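Local atomic coordinates of ribokinase, putative (Burkholderia thailandensis, PDB entry 3B1N), a protein that is a nucleoside kinase of the ribokinase (pfkB) family that probably transfers a phosphate from ATP to the 5'-hydroxyl of a nucleoside's ribose. Residues I189-N192 with D193-K197; L179-S182 with I183-T187; C251-A254 with F255-G258. One frame throughout, in Å; residues are numbered along the deposited sequence. Where two conformers were deposited one is given.

Interaction 1 (I189-N192 with D193-K197); sequences IAVN and DYEAK. With ADP (adenosine-5'-diphosphate), chain G.
N192 and E195 grip each other in a capping box where strand 188-192 ends and helix 193-203 begins. In one direction the N192 side chain accepts from the backbone of E195, with E195 N to N192 OD1 at 2.9 Å and the N-H aimed almost straight at the oxygen (172°). In the other, N192 N donates to E195 OE1 at 2.9 Å, approaching that oxygen from above the carboxylate plane, which ties the glutamate back over the strand end. With CG of N192 placed between its backbone N and carbonyl carbon (chi1 73°), the amide folds over the first helical turn and lies stacked on the E195 carboxylate, the two planes 20° apart. This orientation turns the other end of the amide to the nucleotide: N192 ND2 donates to O1B of the ADP beta-phosphate at 2.8 Å. Behind the cap, A196 N closes the turn on N192 O at 2.8 Å, and V191 CG2 rests on A196 CB at 3.7 Å. T220 on the adjacent strand packs against N192 and also binds ADP. D193 points elsewhere, bonded to V30 and H31 of the second subunit; that histidine reaches ADP too. With OD1 accepting from E195 N and ND2 donating to O1B, a flipped amide would lose both bonds, which probably keeps an N-H facing the negatively charged phosphate.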
loop_
_atom_site.group_PDB
_atom_site.type_symbol
_atom_site.label_atom_id
_atom_site.label_comp_id
_atom_site.label_asym_id
_atom_site.label_seq_id
_atom_site.Cartn_x
_atom_site.Cartn_y
_atom_site.Cartn_z
ATOM N N ILE B 189 20.534 15.804 -11.740
ATOM C CA ILE B 189 19.255 15.353 -11.163
ATOM C C ILE B 189 18.964 13.948 -11.689
ATOM O O ILE B 189 19.158 13.645 -12.866
ATOM C CB ILE B 189 18.095 16.402 -11.379
ATOM C CG1 ILE B 189 16.783 15.969 -10.716
ATOM C CG2 ILE B 189 17.884 16.758 -12.871
ATOM C CD1 ILE B 189 15.710 17.039 -10.774
ATOM N N ALA B 190 18.540 13.063 -10.782
ATOM C CA ALA B 190 18.173 11.714 -11.206
ATOM C C ALA B 190 16.762 11.472 -10.739
ATOM O O ALA B 190 16.448 11.716 -9.574
ATOM C CB ALA B 190 19.106 10.701 -10.608
ATOM N N VAL B 191 15.897 11.038 -11.647
ATOM C CA VAL B 191 14.467 10.822 -11.279
ATOM C C VAL B 191 13.934 9.721 -12.131
ATOM O O VAL B 191 14.504 9.447 -13.195
ATOM C CB VAL B 191 13.587 12.107 -11.481
ATOM C CG1 VAL B 191 13.743 13.083 -10.308
ATOM C CG2 VAL B 191 13.835 12.796 -12.805
ATOM N N ASN B 192 12.859 9.038 -11.681
ATOM C CA ASN B 192 12.149 8.212 -12.652
ATOM C C ASN B 192 11.186 9.054 -13.475
ATOM O O ASN B 192 11.048 10.250 -13.222
ATOM C CB ASN B 192 11.491 6.967 -12.066
ATOM C CG ASN B 192 10.259 7.248 -11.244
ATOM O OD1 ASN B 192 9.500 8.153 -11.499
ATOM N ND2 ASN B 192 10.046 6.396 -10.250
ATOM N N ASP B 193 10.592 8.478 -14.512
ATOM C CA ASP B 193 9.816 9.328 -15.399
ATOM C C ASP B 193 8.553 9.936 -14.781
ATOM O O ASP B 193 8.141 11.033 -15.134
ATOM C CB ASP B 193 9.534 8.661 -16.735
ATOM C CG ASP B 193 8.516 7.601 -16.650
ATOM O OD1 ASP B 193 8.636 6.674 -15.817
ATOM O OD2 ASP B 193 7.603 7.688 -17.492
ATOM N N TYR B 194 7.955 9.200 -13.855
ATOM C CA TYR B 194 6.785 9.685 -13.139
ATOM C C TYR B 194 7.200 10.922 -12.344
ATOM O O TYR B 194 6.536 11.978 -12.378
ATOM C CB TYR B 194 6.216 8.575 -12.236
ATOM C CG TYR B 194 5.043 8.993 -11.362
ATOM C CD1 TYR B 194 5.261 9.610 -10.153
ATOM C CD2 TYR B 194 3.740 8.765 -11.786
ATOM C CE1 TYR B 194 4.181 10.009 -9.327
ATOM C CE2 TYR B 194 2.675 9.144 -10.981
ATOM C CZ TYR B 194 2.899 9.745 -9.781
ATOM O OH TYR B 194 1.813 10.137 -9.017
ATOM N N GLU B 195 8.299 10.800 -11.598
ATOM C CA GLU B 195 8.788 11.920 -10.823
ATOM C C GLU B 195 9.195 13.085 -11.723
ATOM O O GLU B 195 9.002 14.254 -11.356
ATOM C CB GLU B 195 9.985 11.438 -9.977
ATOM C CG GLU B 195 9.643 10.322 -8.965
ATOM C CD GLU B 195 10.904 9.532 -8.443
ATOM O OE1 GLU B 195 12.096 9.594 -8.972
ATOM O OE2 GLU B 195 10.683 8.846 -7.409
ATOM N N ALA B 196 9.802 12.768 -12.876
ATOM C CA ALA B 196 10.246 13.822 -13.799
ATOM C C ALA B 196 9.017 14.666 -14.207
ATOM O O ALA B 196 9.085 15.904 -14.214
ATOM C CB ALA B 196 10.861 13.213 -15.031
ATOM N N LYS B 197 7.898 13.998 -14.498
ATOM C CA LYS B 197 6.657 14.723 -14.829
ATOM C C LYS B 197 6.208 15.648 -13.684
ATOM O O LYS B 197 5.857 16.824 -13.905
ATOM C CB LYS B 197 5.547 13.765 -15.269
ATOM C CG LYS B 197 4.209 14.464 -15.582
ATOM C CD LYS B 197 4.389 15.392 -16.808
ATOM C CE LYS B 197 3.059 16.101 -17.164
ATOM N NZ LYS B 197 3.112 16.425 -18.605
HETATM P PB ADP G . 12.581 3.563 -9.487
HETATM O O1B ADP G . 11.120 3.888 -9.762
HETATM O O2B ADP G . 13.293 4.799 -9.029
HETATM O O3B ADP G . 12.961 2.388 -8.657
HETATM P PA ADP G . 12.881 2.501 -12.277
HETATM O O1A ADP G . 11.647 1.608 -12.085
HETATM O O2A ADP G . 12.888 3.525 -13.371
HETATM O O3A ADP G . 13.255 3.333 -10.986
HETATM O "O5'" ADP G . 14.019 1.438 -12.415
HETATM C "C5'" ADP G . 15.360 1.942 -12.413
HETATM C "C4'" ADP G . 16.292 1.166 -13.331
HETATM O "O4'" ADP G . 16.344 -0.211 -12.898
HETATM C "C3'" ADP G . 15.832 1.116 -14.808
HETATM O "O3'" ADP G . 16.222 2.303 -15.517
HETATM C "C2'" ADP G . 16.447 -0.188 -15.248
HETATM O "O2'" ADP G . 17.831 0.020 -15.607
HETATM C "C1'" ADP G . 16.394 -1.069 -14.032
HETATM N N9 ADP G . 15.125 -1.848 -14.052
HETATM C C8 ADP G . 13.905 -1.544 -13.503
HETATM N N7 ADP G . 12.995 -2.524 -13.811
HETATM C C5 ADP G . 13.608 -3.387 -14.606
HETATM C C6 ADP G . 13.215 -4.606 -15.310
HETATM N N6 ADP G . 11.929 -5.035 -15.170
HETATM N N1 ADP G . 14.117 -5.237 -16.038
HETATM C C2 ADP G . 15.392 -4.796 -16.166
HETATM N N3 ADP G . 15.822 -3.698 -15.530
HETATM C C4 ADP G . 14.997 -2.963 -14.785
#

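Interaction 2 (L179-S182 with I183-T187). With NA (sodium ion), chain H.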
loop_
_atom_site.group_PDB
_atom_site.type_symbol
_atom_site.label_atom_id
_atom_site.label_comp_id
_atom_site.label_asym_id
_atom_site.label_seq_id
_atom_site.Cartn_x
_atom_site.Cartn_y
_atom_site.Cartn_z
ATOM N N LEU B 179 11.783 23.746 -4.940
ATOM C CA LEU B 179 12.202 22.770 -5.947
ATOM C C LEU B 179 13.085 23.390 -7.042
ATOM O O LEU B 179 14.165 22.857 -7.373
ATOM C CB LEU B 179 10.980 22.019 -6.502
ATOM C CG LEU B 179 11.248 20.849 -7.447
ATOM C CD1 LEU B 179 12.187 19.795 -6.773
ATOM C CD2 LEU B 179 9.972 20.211 -7.899
ATOM N N ARG B 180 12.651 24.522 -7.605
ATOM C CA ARG B 180 13.501 25.264 -8.544
ATOM C C ARG B 180 14.866 25.621 -7.945
ATOM O O ARG B 180 15.899 25.428 -8.594
ATOM C CB ARG B 180 12.795 26.545 -9.008
ATOM C CG ARG B 180 11.676 26.325 -10.021
ATOM C CD ARG B 180 11.185 27.679 -10.597
ATOM N NE ARG B 180 10.566 28.505 -9.546
ATOM C CZ ARG B 180 9.286 28.432 -9.190
ATOM N NH1 ARG B 180 8.838 29.212 -8.210
ATOM N NH2 ARG B 180 8.463 27.560 -9.773
ATOM N N ARG B 181 14.884 26.099 -6.702
ATOM C CA ARG B 181 16.160 26.432 -6.049
ATOM C C ARG B 181 17.079 25.213 -5.942
ATOM O O ARG B 181 18.277 25.288 -6.244
ATOM C CB ARG B 181 15.925 27.090 -4.691
ATOM C CG ARG B 181 17.156 27.214 -3.805
ATOM C CD ARG B 181 18.158 28.196 -4.382
ATOM N NE ARG B 181 19.179 28.471 -3.380
ATOM C CZ ARG B 181 20.226 29.261 -3.573
ATOM N NH1 ARG B 181 20.394 29.882 -4.733
ATOM N NH2 ARG B 181 21.106 29.418 -2.604
ATOM N N SER B 182 16.503 24.082 -5.539
ATOM C CA SER B 182 17.304 22.858 -5.363
ATOM C C SER B 182 17.959 22.405 -6.656
ATOM O O SER B 182 19.123 21.979 -6.648
ATOM C CB SER B 182 16.421 21.758 -4.753
ATOM O OG SER B 182 15.997 22.149 -3.469
ATOM N N ILE B 183 17.213 22.495 -7.756
ATOM C CA ILE B 183 17.700 22.145 -9.080
ATOM C C ILE B 183 18.775 23.128 -9.551
ATOM O O ILE B 183 19.792 22.689 -10.133
ATOM C CB ILE B 183 16.539 22.093 -10.081
ATOM C CG1 ILE B 183 15.619 20.906 -9.742
ATOM C CG2 ILE B 183 17.044 21.998 -11.516
ATOM C CD1 ILE B 183 14.222 20.997 -10.391
ATOM N N GLU B 184 18.572 24.433 -9.296
ATOM C CA GLU B 184 19.644 25.410 -9.566
ATOM C C GLU B 184 20.980 25.018 -8.884
ATOM O O GLU B 184 22.031 24.959 -9.521
ATOM C CB GLU B 184 19.211 26.848 -9.182
ATOM C CG GLU B 184 18.220 27.495 -10.193
ATOM C CD GLU B 184 17.352 28.580 -9.564
ATOM O OE1 GLU B 184 16.421 29.101 -10.254
ATOM O OE2 GLU B 184 17.594 28.914 -8.367
ATOM N N LEU B 185 20.929 24.642 -7.616
ATOM C CA LEU B 185 22.104 24.247 -6.859
ATOM C C LEU B 185 22.707 22.899 -7.286
ATOM O O LEU B 185 23.913 22.695 -7.186
ATOM C CB LEU B 185 21.763 24.166 -5.368
ATOM C CG LEU B 185 21.298 25.463 -4.673
ATOM C CD1 LEU B 185 20.894 25.133 -3.251
ATOM C CD2 LEU B 185 22.365 26.593 -4.715
ATOM N N ALA B 186 21.854 21.971 -7.720
ATOM C CA ALA B 186 22.310 20.596 -7.980
ATOM C C ALA B 186 23.269 20.499 -9.165
ATOM O O ALA B 186 23.108 21.214 -10.153
ATOM C CB ALA B 186 21.095 19.683 -8.245
ATOM N N THR B 187 24.207 19.562 -9.112
ATOM C CA THR B 187 25.068 19.273 -10.275
ATOM C C THR B 187 24.350 18.342 -11.256
ATOM O O THR B 187 24.472 18.473 -12.463
ATOM C CB THR B 187 26.363 18.578 -9.850
ATOM O OG1 THR B 187 26.873 19.164 -8.636
ATOM C CG2 THR B 187 27.373 18.600 -11.010
HETATM NA NA NA H . 22.051 23.088 -10.978
HETATM O O HOH W 1 24.305 23.853 -11.636
#
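R181 and L185, one turn apart on helix 176-185, meet with the flat guanidinium laid against the leucine. L185 CD2 sits over the centre of one face, with R181 CZ 3.6 Å away, while L185 CD1 lies 3.8 Å from R181 NE. The arginine leaves the backbone with CG anti to N and then bends at chi2 (68°), a course that carries its head along the helix to the leucine. Its charge is answered outside the turn, NE forming a salt bridge to E154 of helix 146-158, the same helix against which L185 packs. E184 runs at about a right angle to R181, with the carboxylate and guanidinium planes 84° apart; R181 NH1 and E184 OE2 remain 4.7 Å apart, too far for direct pairing. On another side of the helix L179 and I183 meet loosely, L179 CG lying 4.2 Å from I183 CD1, and both also touch T203 of helix 193-203. The backbone bonds run from I183 N to L179 O through to A186 N and S182 O, the last at 2.9 Å but more bent (132°). A186 then leaves the helical conformation, and its carbonyl joins those of I183 and E184 round a sodium ion, with A186 O at 2.3 Å from the metal. R213 O and a water are the other ligands of the ion. Carbonyls of the last helical turn and of A186 just beyond it, whose oxygens carry partial negative charge probably reinforced by the helix's C-terminal end, give a neutral oxygen site that suits a hard cation such as sodium.

Interaction 3 (C251-A254 with F255-G258); sequences CGDA and FRGG. With ADP (adenosine-5'-diphosphate), chain G; MZR (5-hydroxy-1-(beta-D-ribofuranosyl)-1H-imidazole-4-carboxamide), chain F.
The start of helix 251-264 lies where ribokinase-family enzymes place their anion hole, and here phosphate donor and nucleoside come together. At its first turn G252 N donates to O3B of the ADP beta-phosphate at 2.8 Å, and the N-terminal end of the helix, which would be partly positive, faces the diphosphate. One residue on, D253 OD2 accepts from the 5'-hydroxyl of mizoribine, O5', at 2.7 Å; N52 ND2 holds the same carboxylate oxygen. This placement is consistent with D253 acting as the general base, as in related ribokinase-family enzymes. R256 sits a turn later: its backbone N, at 2.8 Å, makes the helical bond to G252 O, while its guanidinium curls back so that NH1, at 2.9 Å, donates to the same oxygen from the opposite face of the carbonyl plane. CG of R256 lies anti to its carbonyl carbon (chi1 -78°), and the chain runs extended to NE, which is salt-bridged to D166. F255 goes another way, its CB 3.4 Å from G252 O and its ring obliquely near the ADP ribose, with CD1 4.0 Å from C4' of ADP. Around the turn, C251 and A254 pack on K283 of helix 269-284 and F255 on A276 of that helix. F255 also meets I218 and T220 of strand 216-220, while D253 and R256 lie against I53 of helix 49-59.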
loop_
_atom_site.group_PDB
_atom_site.type_symbol
_atom_site.label_atom_id
_atom_site.label_comp_id
_atom_site.label_asym_id
_atom_site.label_seq_id
_atom_site.Cartn_x
_atom_site.Cartn_y
_atom_site.Cartn_z
ATOM N N CYS B 251 15.051 -0.446 -7.259
ATOM C CA CYS B 251 15.822 -0.487 -8.556
ATOM C C CYS B 251 16.468 0.848 -8.870
ATOM O O CYS B 251 17.661 0.866 -9.279
ATOM C CB CYS B 251 14.926 -0.845 -9.714
ATOM S SG CYS B 251 14.579 -2.615 -9.835
ATOM N N GLY B 252 15.755 1.967 -8.634
ATOM C CA GLY B 252 16.328 3.283 -8.914
ATOM C C GLY B 252 17.531 3.530 -7.983
ATOM O O GLY B 252 18.503 4.180 -8.380
ATOM N N ASP B 253 17.470 3.073 -6.739
ATOM C CA ASP B 253 18.588 3.296 -5.825
ATOM C C ASP B 253 19.819 2.493 -6.240
ATOM O O ASP B 253 20.965 2.990 -6.128
ATOM C CB ASP B 253 18.148 2.912 -4.411
ATOM C CG ASP B 253 17.182 3.926 -3.811
ATOM O OD1 ASP B 253 17.128 5.078 -4.270
ATOM O OD2 ASP B 253 16.436 3.549 -2.897
ATOM N N ALA B 254 19.603 1.255 -6.699
ATOM C CA ALA B 254 20.725 0.441 -7.194
ATOM C C ALA B 254 21.352 1.181 -8.385
ATOM O O ALA B 254 22.592 1.275 -8.508
ATOM C CB ALA B 254 20.252 -0.963 -7.590
ATOM N N PHE B 255 20.507 1.652 -9.292
ATOM C CA PHE B 255 20.933 2.458 -10.453
ATOM C C PHE B 255 21.758 3.650 -9.997
ATOM O O PHE B 255 22.844 3.915 -10.522
ATOM C CB PHE B 255 19.653 2.862 -11.239
ATOM C CG PHE B 255 19.913 3.638 -12.503
ATOM C CD1 PHE B 255 19.806 3.028 -13.772
ATOM C CD2 PHE B 255 20.196 5.001 -12.436
ATOM C CE1 PHE B 255 20.034 3.824 -14.946
ATOM C CE2 PHE B 255 20.392 5.760 -13.581
ATOM C CZ PHE B 255 20.333 5.158 -14.833
ATOM N N ARG B 256 21.266 4.381 -9.011
ATOM C CA ARG B 256 22.023 5.572 -8.543
ATOM C C ARG B 256 23.382 5.183 -7.962
ATOM O O ARG B 256 24.358 5.928 -8.196
ATOM C CB ARG B 256 21.172 6.328 -7.503
ATOM C CG ARG B 256 20.107 7.153 -8.200
ATOM C CD ARG B 256 18.944 7.374 -7.248
ATOM N NE ARG B 256 17.861 8.139 -7.843
ATOM C CZ ARG B 256 17.075 7.714 -8.846
ATOM N NH1 ARG B 256 17.293 6.572 -9.474
ATOM N NH2 ARG B 256 16.108 8.478 -9.265
ATOM N N GLY B 257 23.499 4.073 -7.244
ATOM C CA GLY B 257 24.821 3.566 -6.786
ATOM C C GLY B 257 25.762 3.377 -7.966
ATOM O O GLY B 257 26.944 3.817 -7.914
ATOM N N GLY B 258 25.278 2.756 -9.040
ATOM C CA GLY B 258 26.162 2.532 -10.200
ATOM C C GLY B 258 26.531 3.833 -10.868
ATOM O O GLY B 258 27.688 4.005 -11.321
HETATM P PB ADP G . 12.581 3.563 -9.487
HETATM O O1B ADP G . 11.120 3.888 -9.762
HETATM O O2B ADP G . 13.293 4.799 -9.029
HETATM O O3B ADP G . 12.961 2.388 -8.657
HETATM P PA ADP G . 12.881 2.501 -12.277
HETATM O O1A ADP G . 11.647 1.608 -12.085
HETATM O O2A ADP G . 12.888 3.525 -13.371
HETATM O O3A ADP G . 13.255 3.333 -10.986
HETATM O "O5'" ADP G . 14.019 1.438 -12.415
HETATM C "C5'" ADP G . 15.360 1.942 -12.413
HETATM C "C4'" ADP G . 16.292 1.166 -13.331
HETATM O "O4'" ADP G . 16.344 -0.211 -12.898
HETATM C "C3'" ADP G . 15.832 1.116 -14.808
HETATM O "O3'" ADP G . 16.222 2.303 -15.517
HETATM C "C2'" ADP G . 16.447 -0.188 -15.248
HETATM O "O2'" ADP G . 17.831 0.020 -15.607
HETATM C "C1'" ADP G . 16.394 -1.069 -14.032
HETATM N N9 ADP G . 15.125 -1.848 -14.052
HETATM C C8 ADP G . 13.905 -1.544 -13.503
HETATM N N7 ADP G . 12.995 -2.524 -13.811
HETATM C C5 ADP G . 13.608 -3.387 -14.606
HETATM C C6 ADP G . 13.215 -4.606 -15.310
HETATM N N6 ADP G . 11.929 -5.035 -15.170
HETATM N N1 ADP G . 14.117 -5.237 -16.038
HETATM C C2 ADP G . 15.392 -4.796 -16.166
HETATM N N3 ADP G . 15.822 -3.698 -15.530
HETATM C C4 ADP G . 14.997 -2.963 -14.785
HETATM N N1 MZR F . 11.074 9.514 2.207
HETATM O O3 MZR F . 12.698 7.279 1.816
HETATM C C4 MZR F . 11.458 6.764 1.379
HETATM C C5 MZR F . 10.208 7.488 1.343
HETATM C C6 MZR F . 10.001 8.872 1.778
HETATM O O6 MZR F . 8.828 9.295 1.705
HETATM N N7 MZR F . 9.333 6.569 0.850
HETATM C C8 MZR F . 10.003 5.419 0.610
HETATM N N9 MZR F . 11.324 5.522 0.935
HETATM C "C1'" MZR F . 12.364 4.495 0.761
HETATM C "C2'" MZR F . 12.052 3.091 1.248
HETATM O "O2'" MZR F . 12.558 3.005 2.576
HETATM C "C3'" MZR F . 12.754 2.209 0.185
HETATM O "O3'" MZR F . 13.798 1.353 0.654
HETATM C "C4'" MZR F . 13.284 3.184 -0.833
HETATM O "O4'" MZR F . 12.476 4.332 -0.649
HETATM C "C5'" MZR F . 13.134 2.650 -2.238
HETATM O "O5'" MZR F . 13.705 3.654 -3.119
#

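Interactions 1 and 3 approach the ADP beta-phosphate from two elements and grip different oxygens of it, one with a side-chain amide at a helix cap, the other with a backbone N-H. Their centres are 13 Å apart, and R256 bridges them, its NH2 lying 3.3 Å from A190 O in a probable hydrogen bond. D253 adds the nucleoside side of the site, binding mizoribine. Interaction 2 precedes interaction 1 in the chain, as helix 176-185 leads into strand 188-192, and the two touch where I183 CG1 meets I189 CD1 at 4.0 Å. Interaction 2 lies apart from the ligands of the active site: its nearest atoms are about 12 Å from interaction 3, and the L179 side chain is about 14 Å from the bound mizoribine.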